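Local atomic coordinates of arginine kinase (Anthopleura japonica, PDB entry 4RF6), a protein that catalyses the reversible transfer of a phosphoryl group from ATP to L-arginine, giving phosphoarginine and ADP, with two tandem kinase units in one chain. Residues Cys424-Gly429 with Ala438-Lys443; Ser460-Glu465 with Ser600-Leu605; Leu499-Arg504 with Trp563-Gly568; Pro647-His652 with Glu712-Thr717. All blocks are in the same frame, centred on the assembly; numbering follows the deposited sequence. Where two conformers were deposited one is given.

How the interactions relate
All four contacts lie in the second of the two tandem repeats. Interaction 1 comes first along the chain and closes a short loop of eight residues inside the small helical N-terminal domain, bringing 424-429 onto helix 438-448. Interaction 2 then opens at 460-465 and closes on helix 598-616 after 134 intervening residues, tying the linker to the catalytic domain. Interaction 3 falls wholly within that long loop and joins the start of helix 501-516 to the turn before strand 568-572. Interaction 4 follows in series, closing a loop of 59 residues between 647-652 and the end of helix 696-714. No two contacts cross along the chain; interactions 1 and 3 come closest in space, about 5 Å between nearest atoms.

Interaction 1. Residues Cys424-Gly429 with Ala438-Lys443; sequences CGVYAG and APLFDK
K443 NZ donates to P439 O at 2.8 Å on helix 438-448, whose inward face sets L440 and F441 against V426 in the small helical N-terminal domain of the phosphagen kinase fold. The loop 424-429 matches, by sequence, the glycine-rich stretch of the first repeat that includes G73, V74 and Y75 and probably binds the guanidino substrate. No hydrogen bond joins the two segments, and the contact rests mainly on apolar side chains; backbone bonds such as that of Y427 with C412 also hold the loop. F441 CG stands anti to the carbonyl carbon (chi1 -83°), and from there the far end of the ring, CE2 and CZ, meets the loop; a flat, wide ring suits a place where three consecutive residues must be touched. V426 CG1 approaches the ring obliquely, 3.5 Å from F441 CZ, and A428 CB lies 3.8 Å from F441 CE2; alanine is small enough to sit close beside C433 and Y434 as well. Between them the carbonyl oxygen of Y427 meets the rim of the ring near its plane, 3.6 Å from F441 CZ. Beside F441, L440 meets V426 tip to tip, CD2 standing 4.2 Å from V426 CG2.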
# COMPACT_ATOMS: atom_id res chain seq x y z
N CYS A 424 -20.23 -19.61 3.76
CA CYS A 424 -20.26 -19.78 2.31
C CYS A 424 -18.92 -20.33 1.85
O CYS A 424 -18.80 -21.50 1.48
CB CYS A 424 -20.56 -18.44 1.63
SG CYS A 424 -21.96 -17.55 2.35
N GLY A 425 -17.90 -19.47 1.86
CA GLY A 425 -16.56 -19.89 1.53
C GLY A 425 -16.19 -19.65 0.08
O GLY A 425 -15.13 -20.09 -0.37
N VAL A 426 -17.06 -18.96 -0.65
CA VAL A 426 -16.80 -18.68 -2.06
C VAL A 426 -16.95 -17.20 -2.39
O VAL A 426 -17.97 -16.57 -2.07
CB VAL A 426 -17.69 -19.52 -2.98
CG1 VAL A 426 -17.24 -19.37 -4.42
CG2 VAL A 426 -17.61 -20.98 -2.59
N TYR A 427 -15.92 -16.65 -3.01
CA TYR A 427 -15.95 -15.26 -3.44
C TYR A 427 -15.73 -15.24 -4.94
O TYR A 427 -15.01 -16.08 -5.46
CB TYR A 427 -14.85 -14.47 -2.73
CG TYR A 427 -15.10 -14.25 -1.26
CD1 TYR A 427 -14.77 -15.23 -0.32
CD2 TYR A 427 -15.65 -13.07 -0.80
CE1 TYR A 427 -15.00 -15.02 1.04
CE2 TYR A 427 -15.88 -12.85 0.54
CZ TYR A 427 -15.56 -13.82 1.46
OH TYR A 427 -15.79 -13.58 2.80
N ALA A 428 -16.36 -14.30 -5.64
CA ALA A 428 -16.11 -14.14 -7.08
C ALA A 428 -15.05 -13.06 -7.30
O ALA A 428 -15.14 -11.97 -6.73
CB ALA A 428 -17.41 -13.77 -7.80
N GLY A 429 -14.04 -13.36 -8.12
CA GLY A 429 -12.99 -12.39 -8.41
C GLY A 429 -13.42 -11.42 -9.49
O GLY A 429 -12.88 -10.31 -9.61
N ALA A 438 -20.17 -21.36 -12.84
CA ALA A 438 -21.60 -21.52 -12.53
C ALA A 438 -21.99 -22.85 -11.86
O ALA A 438 -22.81 -22.83 -10.94
CB ALA A 438 -22.47 -21.27 -13.77
N PRO A 439 -21.43 -24.00 -12.32
CA PRO A 439 -21.81 -25.24 -11.64
C PRO A 439 -21.59 -25.19 -10.13
O PRO A 439 -22.28 -25.91 -9.40
CB PRO A 439 -20.88 -26.27 -12.28
CG PRO A 439 -20.71 -25.77 -13.67
CD PRO A 439 -20.62 -24.27 -13.52
N LEU A 440 -20.67 -24.35 -9.66
CA LEU A 440 -20.50 -24.14 -8.23
C LEU A 440 -21.31 -22.95 -7.71
O LEU A 440 -22.04 -23.07 -6.72
CB LEU A 440 -19.02 -23.95 -7.86
CG LEU A 440 -18.83 -23.71 -6.36
CD1 LEU A 440 -19.32 -24.92 -5.59
CD2 LEU A 440 -17.40 -23.38 -5.97
N PHE A 441 -21.16 -21.81 -8.38
CA PHE A 441 -21.81 -20.57 -7.93
C PHE A 441 -23.34 -20.64 -7.94
O PHE A 441 -23.98 -20.10 -7.03
CB PHE A 441 -21.33 -19.37 -8.76
CG PHE A 441 -20.02 -18.78 -8.28
CD1 PHE A 441 -18.81 -19.22 -8.80
CD2 PHE A 441 -20.02 -17.76 -7.33
CE1 PHE A 441 -17.61 -18.68 -8.37
CE2 PHE A 441 -18.82 -17.21 -6.89
CZ PHE A 441 -17.62 -17.67 -7.42
N ASP A 442 -23.93 -21.29 -8.95
CA ASP A 442 -25.39 -21.39 -9.02
C ASP A 442 -25.95 -22.05 -7.77
O ASP A 442 -26.95 -21.62 -7.21
CB ASP A 442 -25.84 -22.20 -10.23
CG ASP A 442 -25.61 -21.48 -11.54
OD1 ASP A 442 -25.20 -20.30 -11.51
OD2 ASP A 442 -25.87 -22.10 -12.60
N LYS A 443 -25.29 -23.13 -7.35
CA LYS A 443 -25.73 -23.90 -6.19
C LYS A 443 -25.61 -23.11 -4.89
O LYS A 443 -26.47 -23.21 -4.01
CB LYS A 443 -24.93 -25.21 -6.09
CG LYS A 443 -25.28 -26.22 -7.17
CD LYS A 443 -24.35 -27.43 -7.16
CE LYS A 443 -24.64 -28.37 -8.34
NZ LYS A 443 -24.35 -27.73 -9.67

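Interaction 2. Residues Ser460-Glu465 with Ser600-Leu605; sequences SDMNPE and SVFGRL
A Met-aromatic contact between M462 and F602 fastens the linker that leaves the helical N-terminal domain to a helix of the catalytic domain. The sulfur lies obliquely to the ring, M462 SD being 5.3 Å from the centroid of F602 and 70° off its normal, with SD 4.3 Å from F602 CE1. An unbranched, flexible methionine suits this place, because beyond the sulfur its methyl can still reach the next turn of the helix, M462 CE coming 4.4 Å from L605 CG. At CD2 and CE2 the ring is met obliquely by P464: its CA is 3.9 Å from F602 CE2, and its CB rests 3.8 Å from G603 CA. G603, having no side chain, offers bare backbone to the proline, and the two backbones come close there, P464 and G603 being the nearest pair. F602 reaches the linker with CG anti to its backbone N (chi1 -173°).

Two successive Asx turns shape the linker. D461 OD1 accepts from N463 N and N463 OD1 accepts from E465 N at 2.9 Å, the latter donor lying above the amide plane, while D461 OD2 pairs with K466. Beyond the contact, F602 also touches V700 of helix 696-714 and, with L605, I484 of strand 479-488, which places helix 598-616 between the linker and the central antiparallel sheet.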
# COMPACT_ATOMS: atom_id res chain seq x y z
N SER A 460 -34.11 -4.94 -11.00
CA SER A 460 -33.67 -3.81 -10.18
C SER A 460 -34.62 -2.63 -10.39
O SER A 460 -35.16 -2.46 -11.48
CB SER A 460 -32.24 -3.40 -10.53
OG SER A 460 -31.35 -4.50 -10.43
N ASP A 461 -34.82 -1.82 -9.35
CA ASP A 461 -35.74 -0.68 -9.43
C ASP A 461 -35.35 0.38 -8.41
O ASP A 461 -35.67 0.26 -7.22
CB ASP A 461 -37.18 -1.13 -9.17
CG ASP A 461 -38.21 -0.08 -9.56
OD1 ASP A 461 -37.84 1.10 -9.77
OD2 ASP A 461 -39.41 -0.43 -9.64
N MET A 462 -34.68 1.43 -8.88
CA MET A 462 -34.29 2.53 -8.00
C MET A 462 -35.10 3.80 -8.26
O MET A 462 -34.55 4.90 -8.26
CB MET A 462 -32.79 2.82 -8.13
CG MET A 462 -31.89 1.68 -7.62
SD MET A 462 -32.02 1.47 -5.83
CE MET A 462 -31.04 2.86 -5.26
N ASN A 463 -36.41 3.65 -8.46
CA ASN A 463 -37.32 4.79 -8.55
C ASN A 463 -38.09 4.98 -7.25
O ASN A 463 -39.06 4.27 -7.01
CB ASN A 463 -38.30 4.62 -9.71
CG ASN A 463 -39.17 5.84 -9.95
OD1 ASN A 463 -39.25 6.75 -9.12
ND2 ASN A 463 -39.85 5.86 -11.09
N PRO A 464 -37.68 5.96 -6.44
CA PRO A 464 -38.32 6.22 -5.14
C PRO A 464 -39.78 6.65 -5.24
O PRO A 464 -40.48 6.59 -4.23
CB PRO A 464 -37.47 7.36 -4.55
CG PRO A 464 -36.83 8.01 -5.74
CD PRO A 464 -36.59 6.91 -6.72
N GLU A 465 -40.23 7.07 -6.41
CA GLU A 465 -41.63 7.49 -6.55
C GLU A 465 -42.56 6.28 -6.62
O GLU A 465 -43.77 6.42 -6.55
CB GLU A 465 -41.81 8.40 -7.78
CG GLU A 465 -41.07 9.74 -7.68
CD GLU A 465 -41.32 10.66 -8.87
OE1 GLU A 465 -40.66 11.71 -8.96
OE2 GLU A 465 -42.19 10.33 -9.71
N SER A 600 -38.00 9.15 2.71
CA SER A 600 -36.98 10.19 2.57
C SER A 600 -35.58 9.57 2.48
O SER A 600 -34.77 9.95 1.63
CB SER A 600 -37.05 11.15 3.75
OG SER A 600 -35.96 12.06 3.73
N VAL A 601 -35.30 8.63 3.38
CA VAL A 601 -34.02 7.93 3.37
C VAL A 601 -33.78 7.26 2.02
O VAL A 601 -32.70 7.37 1.43
CB VAL A 601 -33.96 6.86 4.48
CG1 VAL A 601 -32.70 6.00 4.35
CG2 VAL A 601 -34.05 7.50 5.87
N PHE A 602 -34.80 6.57 1.52
CA PHE A 602 -34.71 5.89 0.23
C PHE A 602 -34.63 6.88 -0.93
O PHE A 602 -33.94 6.64 -1.92
CB PHE A 602 -35.89 4.94 0.02
CG PHE A 602 -35.76 4.08 -1.21
CD1 PHE A 602 -34.63 3.30 -1.41
CD2 PHE A 602 -36.76 4.06 -2.17
CE1 PHE A 602 -34.50 2.52 -2.54
CE2 PHE A 602 -36.64 3.28 -3.30
CZ PHE A 602 -35.51 2.51 -3.49
N GLY A 603 -35.36 7.99 -0.81
CA GLY A 603 -35.32 9.03 -1.83
C GLY A 603 -33.92 9.62 -1.94
O GLY A 603 -33.42 9.87 -3.04
N ARG A 604 -33.29 9.86 -0.79
CA ARG A 604 -31.92 10.37 -0.78
C ARG A 604 -30.96 9.33 -1.35
O ARG A 604 -30.08 9.65 -2.15
CB ARG A 604 -31.51 10.75 0.65
CG ARG A 604 -30.09 11.30 0.75
CD ARG A 604 -29.72 11.70 2.18
NE ARG A 604 -30.83 12.36 2.87
CZ ARG A 604 -31.57 11.79 3.81
NH1 ARG A 604 -31.33 10.54 4.19
NH2 ARG A 604 -32.56 12.47 4.38
N LEU A 605 -31.15 8.07 -0.95
CA LEU A 605 -30.31 6.99 -1.45
C LEU A 605 -30.36 6.88 -2.98
O LEU A 605 -29.32 6.76 -3.64
CB LEU A 605 -30.71 5.64 -0.83
CG LEU A 605 -29.88 4.47 -1.36
CD1 LEU A 605 -28.43 4.62 -0.93
CD2 LEU A 605 -30.45 3.13 -0.92

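Interaction 3. Residues Leu499-Arg504 with Trp563-Gly568; sequences LTRNER and WPEGRG
A bend at chi3 (-62°), which sets NE of R504, and one at chi2 (75°), which sets CD of R567, bring the two guanidinium groups face to face. They stack at the junction of helix 501-516 with a type II turn, P564-R567, that leads into strand 568-572 of the catalytic domain. The planes are only 10° apart, and R504 NE lies 3.5 Å from R567 CZ. Like charges so close would be expected to repel, but R567 is surrounded by acceptors: its NH1 donates to E565 O at 3.0 Å and to K561 O, its NE to N582 O. Its opposite face is covered by W563 CE3. Arginine suits both places, since a flat cation can stack through its face while its rim donates.

G566 occupies the third position of the turn with positive phi, as glycine commonly does in type II turns, and a CB there would run into R504 CG. At the start of the helix T500 and E503 form a capping box, in which T500 N donates to E503 OE2 at 2.9 Å while the return bond to T500 OG1 is weak.

R501 crosses E565 at about a right angle and grips it side-on in a salt bridge, NE to E565 OE1 at 2.8 Å and NH2 to E565 OE2 at 3.1 Å. Both side chains also touch K242 of the first repeat, so this corner belongs to the interface between the tandem units. One water accepts from R504 NH1 and donates to R501 O and, at 2.8 Å, to E565 OE1.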
# COMPACT_ATOMS: atom_id res chain seq x y z
N LEU A 499 -9.26 -7.48 -8.11
CA LEU A 499 -8.74 -6.17 -8.53
C LEU A 499 -7.22 -6.13 -8.65
O LEU A 499 -6.51 -6.67 -7.80
CB LEU A 499 -9.19 -5.07 -7.56
CG LEU A 499 -10.63 -4.60 -7.56
CD1 LEU A 499 -10.84 -3.52 -6.50
CD2 LEU A 499 -11.03 -4.07 -8.93
N THR A 500 -6.74 -5.49 -9.71
CA THR A 500 -5.32 -5.17 -9.83
C THR A 500 -5.08 -3.82 -9.16
O THR A 500 -6.03 -3.11 -8.83
CB THR A 500 -4.86 -5.07 -11.30
OG1 THR A 500 -5.51 -3.96 -11.93
CG2 THR A 500 -5.17 -6.35 -12.06
N ARG A 501 -3.81 -3.47 -8.95
CA ARG A 501 -3.49 -2.21 -8.30
C ARG A 501 -4.10 -1.02 -9.03
O ARG A 501 -4.73 -0.16 -8.41
CB ARG A 501 -1.98 -2.01 -8.19
CG ARG A 501 -1.59 -0.61 -7.75
CD ARG A 501 -0.13 -0.55 -7.30
NE ARG A 501 0.14 0.71 -6.63
CZ ARG A 501 0.67 1.78 -7.22
NH1 ARG A 501 1.01 1.75 -8.50
NH2 ARG A 501 0.86 2.89 -6.52
N ASN A 502 -3.90 -0.97 -10.35
CA ASN A 502 -4.35 0.17 -11.14
C ASN A 502 -5.87 0.28 -11.22
O ASN A 502 -6.42 1.39 -11.21
CB ASN A 502 -3.73 0.14 -12.54
CG ASN A 502 -2.24 0.41 -12.52
OD1 ASN A 502 -1.73 1.07 -11.61
ND2 ASN A 502 -1.52 -0.11 -13.51
N GLU A 503 -6.56 -0.85 -11.31
CA GLU A 503 -8.03 -0.85 -11.26
C GLU A 503 -8.55 -0.19 -9.98
O GLU A 503 -9.43 0.68 -10.02
CB GLU A 503 -8.59 -2.26 -11.35
CG GLU A 503 -8.49 -2.94 -12.70
CD GLU A 503 -9.10 -4.34 -12.67
OE1 GLU A 503 -10.19 -4.53 -13.25
OE2 GLU A 503 -8.48 -5.23 -12.06
N ARG A 504 -8.02 -0.62 -8.84
CA ARG A 504 -8.48 -0.09 -7.55
C ARG A 504 -8.26 1.42 -7.46
O ARG A 504 -9.13 2.15 -6.97
CB ARG A 504 -7.79 -0.79 -6.38
CG ARG A 504 -8.28 -0.32 -5.02
CD ARG A 504 -7.51 -0.98 -3.88
NE ARG A 504 -7.70 -2.43 -3.87
CZ ARG A 504 -6.79 -3.30 -4.30
NH1 ARG A 504 -5.62 -2.88 -4.75
NH2 ARG A 504 -7.05 -4.60 -4.26
N TRP A 563 -3.47 -2.84 1.24
CA TRP A 563 -4.11 -2.00 2.25
C TRP A 563 -3.19 -0.89 2.73
O TRP A 563 -2.01 -1.14 3.01
CB TRP A 563 -4.54 -2.84 3.46
CG TRP A 563 -5.45 -2.08 4.36
CD1 TRP A 563 -5.09 -1.35 5.47
CD2 TRP A 563 -6.86 -1.94 4.23
NE1 TRP A 563 -6.21 -0.78 6.03
CE2 TRP A 563 -7.31 -1.13 5.28
CE3 TRP A 563 -7.79 -2.44 3.31
CZ2 TRP A 563 -8.65 -0.80 5.45
CZ3 TRP A 563 -9.12 -2.11 3.48
CH2 TRP A 563 -9.54 -1.30 4.54
N PRO A 564 -3.71 0.34 2.84
CA PRO A 564 -5.07 0.83 2.58
C PRO A 564 -5.18 1.62 1.28
O PRO A 564 -6.07 2.46 1.16
CB PRO A 564 -5.29 1.79 3.74
CG PRO A 564 -3.92 2.42 3.92
CD PRO A 564 -2.90 1.36 3.55
N GLU A 565 -4.29 1.35 0.32
CA GLU A 565 -4.28 2.11 -0.92
C GLU A 565 -5.60 2.01 -1.66
O GLU A 565 -6.14 0.92 -1.83
CB GLU A 565 -3.14 1.62 -1.83
CG GLU A 565 -3.07 2.32 -3.18
CD GLU A 565 -1.83 1.93 -3.97
OE1 GLU A 565 -1.87 0.90 -4.67
OE2 GLU A 565 -0.83 2.67 -3.89
N GLY A 566 -6.14 3.16 -2.07
CA GLY A 566 -7.36 3.17 -2.87
C GLY A 566 -8.63 3.17 -2.03
O GLY A 566 -9.74 3.24 -2.57
N ARG A 567 -8.46 3.09 -0.71
CA ARG A 567 -9.59 3.02 0.21
C ARG A 567 -9.90 4.39 0.80
O ARG A 567 -8.98 5.16 1.11
CB ARG A 567 -9.30 2.05 1.36
CG ARG A 567 -9.53 0.57 1.04
CD ARG A 567 -8.44 -0.01 0.16
NE ARG A 567 -8.58 -1.46 -0.00
CZ ARG A 567 -7.58 -2.27 -0.34
NH1 ARG A 567 -6.37 -1.78 -0.56
NH2 ARG A 567 -7.79 -3.57 -0.45
N GLY A 568 -11.18 4.70 0.97
CA GLY A 568 -11.55 5.98 1.54
C GLY A 568 -12.99 6.09 2.00
O GLY A 568 -13.81 5.18 1.81
O HOH W 1 -4.34 -0.23 -5.38

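Interaction 4. Residues Pro647-His652 with Glu712-Thr717; sequences PKASAH and EIEKST
I713 meets H652 through its methyl CD1, which sits over the centre of the imidazole in a CH-pi contact, 3.6 Å from the ring centroid and 13° off the normal. Its other branch, CG2, lies 3.6 Å from A649 CB and also touches H652 CD2. A branched side chain suits this spot, covering a ring and a methyl at once, while small alanine lets the backbones draw near. H652 ND1 accepts from the backbone N of D654, just past the segment.

E714 comes next, near the end of helix 696-714, the C-terminal helix of the catalytic domain. The end of its side chain reaches the first turn of the short, weakly bonded helix 647-651 that follows strand 638-645. Its chain bends at chi2 (65°), turning CD toward two peptide N-H groups. OE1 accepts from K648 N at 2.8 Å with its syn lone pair, and OE2 accepts from A649 N at 2.9 Å. A carboxylate suits a helix start, where its negative charge is probably stabilised by the N-H groups. P647 crosses that side chain at about a right angle, CD 3.0 Å from E714 OE1.

S716 then folds back, its OG donating to I713 O at 2.9 Å. The K648 side chain passes E714, CG 3.2 Å from E714 OE1, and lysine is long enough to carry NZ to 2.7 Å from S716 O.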
# COMPACT_ATOMS: atom_id res chain seq x y z
N PRO A 647 -42.22 -4.02 22.18
CA PRO A 647 -42.45 -5.08 23.16
C PRO A 647 -43.81 -5.78 22.99
O PRO A 647 -43.86 -7.01 23.04
CB PRO A 647 -42.42 -4.34 24.50
CG PRO A 647 -41.63 -3.10 24.23
CD PRO A 647 -42.00 -2.71 22.83
N LYS A 648 -44.87 -5.00 22.79
CA LYS A 648 -46.20 -5.56 22.59
C LYS A 648 -46.28 -6.50 21.38
O LYS A 648 -46.66 -7.66 21.50
CB LYS A 648 -47.26 -4.45 22.50
CG LYS A 648 -47.34 -3.55 23.72
CD LYS A 648 -48.74 -2.98 23.93
CE LYS A 648 -49.21 -2.16 22.74
NZ LYS A 648 -50.60 -1.65 22.93
N ALA A 649 -45.89 -6.02 20.20
CA ALA A 649 -46.03 -6.84 19.00
C ALA A 649 -45.01 -7.98 18.88
O ALA A 649 -45.29 -8.97 18.22
CB ALA A 649 -46.06 -5.99 17.73
N SER A 650 -43.85 -7.86 19.52
CA SER A 650 -42.89 -8.97 19.53
C SER A 650 -43.47 -10.18 20.27
O SER A 650 -43.08 -11.33 20.01
CB SER A 650 -41.54 -8.56 20.13
OG SER A 650 -41.65 -8.22 21.50
N ALA A 651 -44.41 -9.92 21.17
CA ALA A 651 -45.11 -10.97 21.91
C ALA A 651 -46.47 -11.31 21.28
O ALA A 651 -47.09 -12.31 21.63
CB ALA A 651 -45.29 -10.57 23.36
N HIS A 652 -46.91 -10.47 20.35
CA HIS A 652 -48.16 -10.70 19.62
C HIS A 652 -48.03 -11.93 18.72
O HIS A 652 -46.94 -12.22 18.22
CB HIS A 652 -48.51 -9.47 18.78
CG HIS A 652 -49.96 -9.35 18.45
ND1 HIS A 652 -50.54 -9.94 17.34
CD2 HIS A 652 -50.96 -8.67 19.07
CE1 HIS A 652 -51.83 -9.65 17.31
NE2 HIS A 652 -52.11 -8.88 18.35
N GLU A 712 -49.07 -0.61 14.32
CA GLU A 712 -50.50 -0.63 14.59
C GLU A 712 -50.83 -1.45 15.84
O GLU A 712 -51.79 -1.15 16.55
CB GLU A 712 -51.28 -1.13 13.37
CG GLU A 712 -51.60 -0.03 12.34
CD GLU A 712 -51.78 -0.56 10.93
OE1 GLU A 712 -51.57 -1.77 10.70
OE2 GLU A 712 -52.11 0.25 10.03
N ILE A 713 -50.03 -2.47 16.10
CA ILE A 713 -50.19 -3.29 17.30
C ILE A 713 -49.57 -2.60 18.52
O ILE A 713 -50.16 -2.60 19.61
CB ILE A 713 -49.60 -4.71 17.10
CG1 ILE A 713 -50.39 -5.47 16.03
CG2 ILE A 713 -49.58 -5.48 18.41
CD1 ILE A 713 -49.85 -6.85 15.70
N GLU A 714 -48.40 -1.99 18.34
CA GLU A 714 -47.75 -1.29 19.45
C GLU A 714 -48.53 -0.04 19.88
O GLU A 714 -48.31 0.49 20.97
CB GLU A 714 -46.31 -0.91 19.08
CG GLU A 714 -45.36 -0.86 20.27
CD GLU A 714 -45.15 -2.23 20.90
OE1 GLU A 714 -44.93 -2.29 22.12
OE2 GLU A 714 -45.22 -3.24 20.17
N LYS A 715 -49.44 0.41 19.02
CA LYS A 715 -50.17 1.66 19.25
C LYS A 715 -51.65 1.47 19.62
O LYS A 715 -52.32 2.43 20.00
CB LYS A 715 -50.06 2.58 18.03
CG LYS A 715 -48.89 3.55 18.08
CD LYS A 715 -48.65 4.18 16.71
CE LYS A 715 -49.97 4.58 16.06
NZ LYS A 715 -49.78 5.25 14.75
N SER A 716 -52.15 0.24 19.51
CA SER A 716 -53.53 -0.03 19.92
C SER A 716 -53.71 0.11 21.44
O SER A 716 -52.80 -0.19 22.21
CB SER A 716 -54.00 -1.41 19.44
OG SER A 716 -53.03 -2.41 19.71
N THR A 717 -54.88 0.59 21.84
CA THR A 717 -55.15 0.92 23.24
C THR A 717 -56.07 -0.09 23.92
O THR A 717 -55.94 -1.30 23.72
CB THR A 717 -55.78 2.33 23.36
OG1 THR A 717 -56.10 2.62 24.72
CG2 THR A 717 -57.04 2.42 22.51